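Local coordinates for protein intracellular serine protease (Bacillus licheniformis, PDB 4ZOQ) that probably acts as a subtilisin-like serine endopeptidase that cleaves lanthipeptides at a specific sequence, at residues A27-E39 against Y328-M340. Numbering follows the deposited sequence.
Sequences AKQTDSYRTYQIE and YGEVRAYQALKMM
Q29 grips the first turn of helix 333-338 with two oxygens. Its side-chain OE1 accepts from A333 N at 2.9 Å, almost in line with the amide C=O (175°); its backbone O accepts from Y334 N, also at 2.9 Å. Both N-H groups follow the N-cap R332, where the helix itself cannot pair them. A bend at chi2 (-80°) brings the Q29 amide here, and Q281 holds its NE2. A leucine here would probably leave A333 N without its acceptor and Q281 without its amide partner. K28 crosses E330, K28 CE 3.3 Å from E330 OE2; K28 NZ is 4.6 Å from that oxygen. The Y334 ring turns its edge to the carbonyls of K28 and Q29. D31 closes a Schellman motif after helix 24-30, and its CB sits over one face of the Y334 ring, 4.1 Å from the centroid (CH-pi). T35 CG2 packs on Y334 CB at 3.4 Å. L337 CD1 meets I38 CG2 and E39 CB, each at 4.0 Å. Away from the predicted charge relay, this packing joins helix 24-30 of the subtilase fold to the C-terminal helix 333-338. L337 and E39 touch helix 275-297, V331 pairs with strand 221-226, and A336 meets helix 303-313.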
ATOM      1  N   ALA B  27      19.249   6.172   2.855  1.00 29.08           N
ATOM      2  CA  ALA B  27      20.619   6.222   2.341  1.00 31.66           C
ATOM      3  C   ALA B  27      20.967   4.899   1.656  1.00 30.34           C
ATOM      4  O   ALA B  27      21.628   4.891   0.622  1.00 28.66           O
ATOM      5  CB  ALA B  27      21.619   6.533   3.451  1.00 27.99           C
ATOM      6  N   LYS B  28      20.508   3.788   2.231  1.00 29.43           N
ATOM      7  CA  LYS B  28      20.735   2.485   1.616  1.00 31.83           C
ATOM      8  C   LYS B  28      20.041   2.384   0.255  1.00 31.81           C
ATOM      9  O   LYS B  28      20.668   2.086  -0.751  1.00 30.49           O
ATOM     10  CB  LYS B  28      20.261   1.376   2.550  1.00 34.22           C
ATOM     11  CG  LYS B  28      20.578   0.009   2.053  1.00 44.01           C
ATOM     12  CD  LYS B  28      20.145  -1.104   3.005  1.00 53.35           C
ATOM     13  CE  LYS B  28      20.748  -2.446   2.534  1.00 57.07           C
ATOM     14  NZ  LYS B  28      22.110  -2.697   3.100  1.00 60.52           N
ATOM     15  N   GLN B  29      18.759   2.722   0.227  1.00 32.08           N
ATOM     16  CA  GLN B  29      17.958   2.663  -0.982  1.00 28.81           C
ATOM     17  C   GLN B  29      18.511   3.517  -2.144  1.00 31.23           C
ATOM     18  O   GLN B  29      18.607   3.045  -3.289  1.00 30.90           O
ATOM     19  CB  GLN B  29      16.533   3.105  -0.652  1.00 26.77           C
ATOM     20  CG  GLN B  29      15.662   2.074   0.074  1.00 28.06           C
ATOM     21  CD  GLN B  29      15.075   1.022  -0.881  1.00 30.95           C
ATOM     22  OE1 GLN B  29      15.504   0.899  -2.038  1.00 32.52           O
ATOM     23  NE2 GLN B  29      14.048   0.311  -0.421  1.00 29.42           N
ATOM     24  N   THR B  30      18.904   4.753  -1.827  1.00 31.79           N
ATOM     25  CA  THR B  30      19.246   5.771  -2.818  1.00 31.80           C
ATOM     26  C   THR B  30      20.758   5.947  -3.032  1.00 31.07           C
ATOM     27  O   THR B  30      21.175   6.906  -3.692  1.00 32.68           O
ATOM     28  CB  THR B  30      18.665   7.158  -2.419  1.00 31.94           C
ATOM     29  OG1 THR B  30      19.230   7.560  -1.164  1.00 31.82           O
ATOM     30  CG2 THR B  30      17.140   7.114  -2.296  1.00 28.95           C
ATOM     31  N   ASP B  31      21.556   5.040  -2.468  1.00 29.32           N
ATOM     32  CA  ASP B  31      23.013   5.117  -2.495  1.00 32.29           C
ATOM     33  C   ASP B  31      23.479   6.489  -1.953  1.00 33.37           C
ATOM     34  O   ASP B  31      24.095   7.290  -2.678  1.00 31.02           O
ATOM     35  CB  ASP B  31      23.574   4.870  -3.903  1.00 32.75           C
ATOM     36  CG  ASP B  31      25.103   4.676  -3.903  1.00 36.53           C
ATOM     37  OD1 ASP B  31      25.686   4.449  -2.810  1.00 33.83           O
ATOM     38  OD2 ASP B  31      25.716   4.730  -4.994  1.00 38.85           O
ATOM     39  N   SER B  32      23.147   6.759  -0.691  1.00 31.55           N
ATOM     40  CA  SER B  32      23.411   8.060  -0.065  1.00 32.68           C
ATOM     41  C   SER B  32      22.862   9.212  -0.901  1.00 34.12           C
ATOM     42  O   SER B  32      23.551  10.198  -1.114  1.00 36.54           O
ATOM     43  CB  SER B  32      24.905   8.242   0.195  1.00 32.72           C
ATOM     44  OG  SER B  32      25.338   7.291   1.158  1.00 36.45           O
ATOM     45  N   TYR B  33      21.634   9.053  -1.406  1.00 34.36           N
ATOM     46  CA  TYR B  33      20.892  10.101  -2.126  1.00 32.17           C
ATOM     47  C   TYR B  33      21.488  10.450  -3.492  1.00 32.24           C
ATOM     48  O   TYR B  33      21.138  11.460  -4.083  1.00 36.74           O
ATOM     49  CB  TYR B  33      20.776  11.348  -1.245  1.00 29.51           C
ATOM     50  CG  TYR B  33      20.289  10.917   0.105  1.00 35.15           C
ATOM     51  CD1 TYR B  33      18.962  10.531   0.292  1.00 33.58           C
ATOM     52  CD2 TYR B  33      21.168  10.823   1.185  1.00 34.21           C
ATOM     53  CE1 TYR B  33      18.520  10.083   1.515  1.00 33.72           C
ATOM     54  CE2 TYR B  33      20.741  10.366   2.415  1.00 33.78           C
ATOM     55  CZ  TYR B  33      19.416   9.999   2.573  1.00 31.35           C
ATOM     56  OH  TYR B  33      18.976   9.553   3.779  1.00 30.57           O
ATOM     57  N   ARG B  34      22.349   9.598  -4.026  1.00 29.50           N
ATOM     58  CA  ARG B  34      22.864   9.829  -5.366  1.00 31.21           C
ATOM     59  C   ARG B  34      21.781   9.674  -6.431  1.00 32.42           C
ATOM     60  O   ARG B  34      21.846  10.306  -7.477  1.00 33.48           O
ATOM     61  CB  ARG B  34      24.007   8.875  -5.650  1.00 31.96           C
ATOM     62  CG  ARG B  34      25.288   9.314  -5.031  1.00 36.62           C
ATOM     63  CD  ARG B  34      26.380   8.253  -5.190  1.00 38.99           C
ATOM     64  NE  ARG B  34      27.601   8.720  -4.547  1.00 44.39           N
ATOM     65  CZ  ARG B  34      27.905   8.517  -3.273  1.00 49.53           C
ATOM     66  NH1 ARG B  34      27.057   7.861  -2.475  1.00 45.40           N
ATOM     67  NH2 ARG B  34      29.048   8.994  -2.791  1.00 55.04           N
ATOM     68  N   THR B  35      20.772   8.844  -6.150  1.00 35.98           N
ATOM     69  CA  THR B  35      19.685   8.618  -7.097  1.00 32.89           C
ATOM     70  C   THR B  35      18.898   9.903  -7.381  1.00 35.27           C
ATOM     71  O   THR B  35      18.306  10.021  -8.458  1.00 35.95           O
ATOM     72  CB  THR B  35      18.690   7.513  -6.592  1.00 35.83           C
ATOM     73  OG1 THR B  35      18.027   7.922  -5.380  1.00 31.22           O
ATOM     74  CG2 THR B  35      19.407   6.201  -6.366  1.00 27.18           C
ATOM     75  N   TYR B  36      18.952  10.885  -6.470  1.00 31.93           N
ATOM     76  CA  TYR B  36      18.258  12.159  -6.693  1.00 32.96           C
ATOM     77  C   TYR B  36      18.774  12.864  -7.920  1.00 35.61           C
ATOM     78  O   TYR B  36      18.046  13.629  -8.539  1.00 38.70           O
ATOM     79  CB  TYR B  36      18.394  13.118  -5.513  1.00 33.17           C
ATOM     80  CG  TYR B  36      17.674  12.711  -4.243  1.00 33.23           C
ATOM     81  CD1 TYR B  36      16.813  11.611  -4.210  1.00 30.30           C
ATOM     82  CD2 TYR B  36      17.900  13.398  -3.064  1.00 32.09           C
ATOM     83  CE1 TYR B  36      16.180  11.230  -3.031  1.00 31.90           C
ATOM     84  CE2 TYR B  36      17.276  13.023  -1.878  1.00 32.71           C
ATOM     85  CZ  TYR B  36      16.422  11.943  -1.866  1.00 32.32           C
ATOM     86  OH  TYR B  36      15.794  11.590  -0.693  1.00 31.31           O
ATOM     87  N   GLN B  37      20.038  12.650  -8.255  1.00 35.14           N
ATOM     88  CA  GLN B  37      20.585  13.249  -9.469  1.00 37.66           C
ATOM     89  C   GLN B  37      20.551  12.285 -10.657  1.00 40.20           C
ATOM     90  O   GLN B  37      20.914  12.666 -11.751  1.00 47.31           O
ATOM     91  CB  GLN B  37      21.994  13.805  -9.227  1.00 35.80           C
ATOM     92  CG  GLN B  37      23.037  12.761  -8.993  1.00 42.30           C
ATOM     93  CD  GLN B  37      24.452  13.319  -8.906  1.00 45.06           C
ATOM     94  OE1 GLN B  37      25.322  12.722  -8.291  1.00 60.37           O
ATOM     95  NE2 GLN B  37      24.712  14.371  -9.646  1.00 49.35           N
ATOM     96  N   ILE B  38      20.108  11.047 -10.438  1.00 38.82           N
ATOM     97  CA  ILE B  38      19.944  10.077 -11.518  1.00 34.54           C
ATOM     98  C   ILE B  38      18.493  10.119 -11.997  1.00 36.29           C
ATOM     99  O   ILE B  38      18.222  10.240 -13.188  1.00 42.38           O
ATOM    100  CB  ILE B  38      20.283   8.631 -11.063  1.00 40.54           C
ATOM    101  CG1 ILE B  38      21.678   8.543 -10.417  1.00 37.37           C
ATOM    102  CG2 ILE B  38      20.144   7.647 -12.235  1.00 40.30           C
ATOM    103  CD1 ILE B  38      22.785   8.946 -11.350  1.00 44.76           C
ATOM    104  N   GLU B  39      17.562  10.014 -11.059  1.00 35.05           N
ATOM    105  CA  GLU B  39      16.150  10.096 -11.360  1.00 33.75           C
ATOM    106  C   GLU B  39      15.435  10.437 -10.065  1.00 35.33           C
ATOM    107  O   GLU B  39      15.323   9.626  -9.142  1.00 33.58           O
ATOM    108  CB  GLU B  39      15.615   8.793 -11.978  1.00 35.08           C
ATOM    109  CG  GLU B  39      14.104   8.831 -12.275  1.00 33.47           C
ATOM    110  CD  GLU B  39      13.717   9.985 -13.222  1.00 36.78           C
ATOM    111  OE1 GLU B  39      12.998  10.911 -12.778  1.00 39.91           O
ATOM    112  OE2 GLU B  39      14.105   9.970 -14.406  1.00 34.71           O
ATOM    113  N   TYR B 328      11.960 -12.493  -3.907  1.00 32.49           N
ATOM    114  CA  TYR B 328      13.110 -12.311  -4.800  1.00 31.74           C
ATOM    115  C   TYR B 328      14.233 -11.573  -4.095  1.00 32.78           C
ATOM    116  O   TYR B 328      15.334 -11.497  -4.618  1.00 33.90           O
ATOM    117  CB  TYR B 328      12.728 -11.532  -6.060  1.00 29.11           C
ATOM    118  CG  TYR B 328      11.775 -12.258  -6.966  1.00 35.99           C
ATOM    119  CD1 TYR B 328      12.183 -13.391  -7.665  1.00 38.36           C
ATOM    120  CD2 TYR B 328      10.463 -11.834  -7.113  1.00 34.72           C
ATOM    121  CE1 TYR B 328      11.321 -14.072  -8.493  1.00 38.07           C
ATOM    122  CE2 TYR B 328       9.579 -12.519  -7.942  1.00 39.36           C
ATOM    123  CZ  TYR B 328      10.017 -13.638  -8.626  1.00 41.24           C
ATOM    124  OH  TYR B 328       9.159 -14.330  -9.454  1.00 53.85           O
ATOM    125  N   GLY B 329      13.939 -10.964  -2.945  1.00 30.31           N
ATOM    126  CA  GLY B 329      14.969 -10.295  -2.162  1.00 29.41           C
ATOM    127  C   GLY B 329      14.688  -8.829  -1.850  1.00 33.31           C
ATOM    128  O   GLY B 329      13.564  -8.308  -2.053  1.00 34.66           O
ATOM    129  N   GLU B 330      15.717  -8.144  -1.367  1.00 29.18           N
ATOM    130  CA  GLU B 330      15.574  -6.749  -0.980  1.00 30.11           C
ATOM    131  C   GLU B 330      15.718  -5.802  -2.146  1.00 30.67           C
ATOM    132  O   GLU B 330      16.717  -5.849  -2.887  1.00 29.82           O
ATOM    133  CB  GLU B 330      16.602  -6.381   0.068  1.00 31.25           C
ATOM    134  CG  GLU B 330      16.471  -4.955   0.584  1.00 29.93           C
ATOM    135  CD  GLU B 330      17.473  -4.706   1.684  1.00 36.91           C
ATOM    136  OE1 GLU B 330      18.063  -5.705   2.130  1.00 40.67           O
ATOM    137  OE2 GLU B 330      17.644  -3.559   2.141  1.00 36.75           O
ATOM    138  N   VAL B 331      14.676  -5.003  -2.346  1.00 28.37           N
ATOM    139  CA  VAL B 331      14.679  -3.944  -3.339  1.00 30.55           C
ATOM    140  C   VAL B 331      15.661  -2.822  -2.996  1.00 29.28           C
ATOM    141  O   VAL B 331      15.717  -2.368  -1.871  1.00 28.92           O
ATOM    142  CB  VAL B 331      13.253  -3.339  -3.515  1.00 31.05           C
ATOM    143  CG1 VAL B 331      13.302  -2.025  -4.321  1.00 27.21           C
ATOM    144  CG2 VAL B 331      12.353  -4.354  -4.185  1.00 30.13           C
ATOM    145  N   ARG B 332      16.431  -2.385  -3.978  1.00 30.33           N
ATOM    146  CA  ARG B 332      17.338  -1.245  -3.813  1.00 34.47           C
ATOM    147  C   ARG B 332      17.169  -0.330  -5.004  1.00 33.77           C
ATOM    148  O   ARG B 332      17.520  -0.699  -6.136  1.00 33.71           O
ATOM    149  CB  ARG B 332      18.793  -1.692  -3.669  1.00 39.62           C
ATOM    150  CG  ARG B 332      19.079  -2.492  -2.384  1.00 44.41           C
ATOM    151  CD  ARG B 332      20.486  -3.084  -2.466  1.00 52.37           C
ATOM    152  NE  ARG B 332      20.560  -3.985  -3.622  1.00 42.87           N
ATOM    153  CZ  ARG B 332      21.645  -4.667  -3.990  1.00 46.67           C
ATOM    154  NH1 ARG B 332      22.773  -4.533  -3.290  1.00 45.27           N
ATOM    155  NH2 ARG B 332      21.597  -5.469  -5.066  1.00 40.33           N
ATOM    156  N   ALA B 333      16.627   0.861  -4.762  1.00 35.87           N
ATOM    157  CA  ALA B 333      16.307   1.782  -5.856  1.00 31.81           C
ATOM    158  C   ALA B 333      17.519   2.106  -6.741  1.00 32.23           C
ATOM    159  O   ALA B 333      17.381   2.105  -7.959  1.00 31.50           O
ATOM    160  CB  ALA B 333      15.720   3.071  -5.292  1.00 25.18           C
ATOM    161  N   TYR B 334      18.694   2.362  -6.152  1.00 30.60           N
ATOM    162  CA  TYR B 334      19.862   2.723  -6.979  1.00 33.60           C
ATOM    163  C   TYR B 334      20.284   1.562  -7.868  1.00 32.27           C
ATOM    164  O   TYR B 334      20.741   1.772  -8.975  1.00 32.74           O
ATOM    165  CB  TYR B 334      21.051   3.193  -6.126  1.00 32.24           C
ATOM    166  CG  TYR B 334      21.801   2.085  -5.438  1.00 34.93           C
ATOM    167  CD1 TYR B 334      21.410   1.648  -4.164  1.00 33.80           C
ATOM    168  CD2 TYR B 334      22.901   1.474  -6.051  1.00 31.72           C
ATOM    169  CE1 TYR B 334      22.084   0.628  -3.523  1.00 37.04           C
ATOM    170  CE2 TYR B 334      23.583   0.467  -5.424  1.00 36.07           C
ATOM    171  CZ  TYR B 334      23.172   0.043  -4.150  1.00 41.20           C
ATOM    172  OH  TYR B 334      23.844  -0.967  -3.506  1.00 42.45           O
ATOM    173  N   GLN B 335      20.110   0.336  -7.386  1.00 34.60           N
ATOM    174  CA  GLN B 335      20.446  -0.830  -8.185  1.00 35.56           C
ATOM    175  C   GLN B 335      19.455  -0.962  -9.327  1.00 37.26           C
ATOM    176  O   GLN B 335      19.821  -1.327 -10.437  1.00 33.00           O
ATOM    177  CB  GLN B 335      20.413  -2.109  -7.358  1.00 34.64           C
ATOM    178  CG  GLN B 335      21.592  -2.324  -6.453  1.00 40.57           C
ATOM    179  CD  GLN B 335      22.919  -2.420  -7.177  1.00 43.55           C
ATOM    180  OE1 GLN B 335      22.984  -2.502  -8.421  1.00 41.79           O
ATOM    181  NE2 GLN B 335      23.998  -2.498  -6.388  1.00 46.02           N
ATOM    182  N   ALA B 336      18.188  -0.673  -9.027  1.00 35.95           N
ATOM    183  CA  ALA B 336      17.133  -0.711 -10.033  1.00 35.14           C
ATOM    184  C   ALA B 336      17.463   0.203 -11.198  1.00 35.30           C
ATOM    185  O   ALA B 336      17.372  -0.200 -12.363  1.00 40.44           O
ATOM    186  CB  ALA B 336      15.782  -0.312  -9.412  1.00 29.98           C
ATOM    187  N   LEU B 337      17.874   1.423 -10.876  1.00 34.81           N
ATOM    188  CA  LEU B 337      18.213   2.424 -11.890  1.00 38.89           C
ATOM    189  C   LEU B 337      19.525   2.025 -12.581  1.00 37.76           C
ATOM    190  O   LEU B 337      19.698   2.216 -13.791  1.00 35.42           O
ATOM    191  CB  LEU B 337      18.311   3.828 -11.256  1.00 32.78           C
ATOM    192  CG  LEU B 337      17.028   4.460 -10.685  1.00 30.66           C
ATOM    193  CD1 LEU B 337      17.343   5.755 -10.013  1.00 30.08           C
ATOM    194  CD2 LEU B 337      15.977   4.710 -11.768  1.00 32.53           C
ATOM    195  N   LYS B 338      20.425   1.424 -11.810  1.00 36.03           N
ATOM    196  CA  LYS B 338      21.731   1.052 -12.339  1.00 40.74           C
ATOM    197  C   LYS B 338      21.585  -0.054 -13.381  1.00 45.59           C
ATOM    198  O   LYS B 338      22.349  -0.115 -14.355  1.00 44.58           O
ATOM    199  CB  LYS B 338      22.647   0.599 -11.204  1.00 38.77           C
ATOM    200  CG  LYS B 338      24.091   0.396 -11.567  1.00 45.53           C
ATOM    201  CD  LYS B 338      24.829  -0.315 -10.420  1.00 48.64           C
ATOM    202  CE  LYS B 338      25.461  -1.621 -10.896  1.00 57.86           C
ATOM    203  NZ  LYS B 338      25.922  -2.483  -9.763  1.00 63.91           N
ATOM    204  N   MET B 339      20.565  -0.891 -13.236  1.00 41.69           N
ATOM    205  CA  MET B 339      20.380  -1.914 -14.260  1.00 48.18           C
ATOM    206  C   MET B 339      19.603  -1.460 -15.465  1.00 48.13           C
ATOM    207  O   MET B 339      19.355  -2.252 -16.361  1.00 50.39           O
ATOM    208  CB  MET B 339      19.711  -3.149 -13.727  1.00 41.53           C
ATOM    209  CG  MET B 339      20.618  -4.033 -12.932  1.00 52.16           C
ATOM    210  SD  MET B 339      19.827  -5.648 -12.977  1.00 75.93           S
ATOM    211  CE  MET B 339      18.134  -5.161 -13.435  1.00 42.34           C
ATOM    212  N   MET B 340      19.234  -0.188 -15.497  1.00 49.31           N
ATOM    213  CA  MET B 340      18.565   0.357 -16.666  1.00 52.14           C
ATOM    214  C   MET B 340      19.564   1.043 -17.602  1.00 52.67           C
ATOM    215  O   MET B 340      19.177   1.615 -18.629  1.00 55.77           O
ATOM    216  CB  MET B 340      17.479   1.350 -16.237  1.00 45.38           C
ATOM    217  CG  MET B 340      16.321   0.742 -15.503  1.00 43.11           C
ATOM    218  SD  MET B 340      15.178   2.040 -14.978  1.00 37.49           S
ATOM    219  CE  MET B 340      14.434   2.455 -16.558  1.00 29.02           C
TER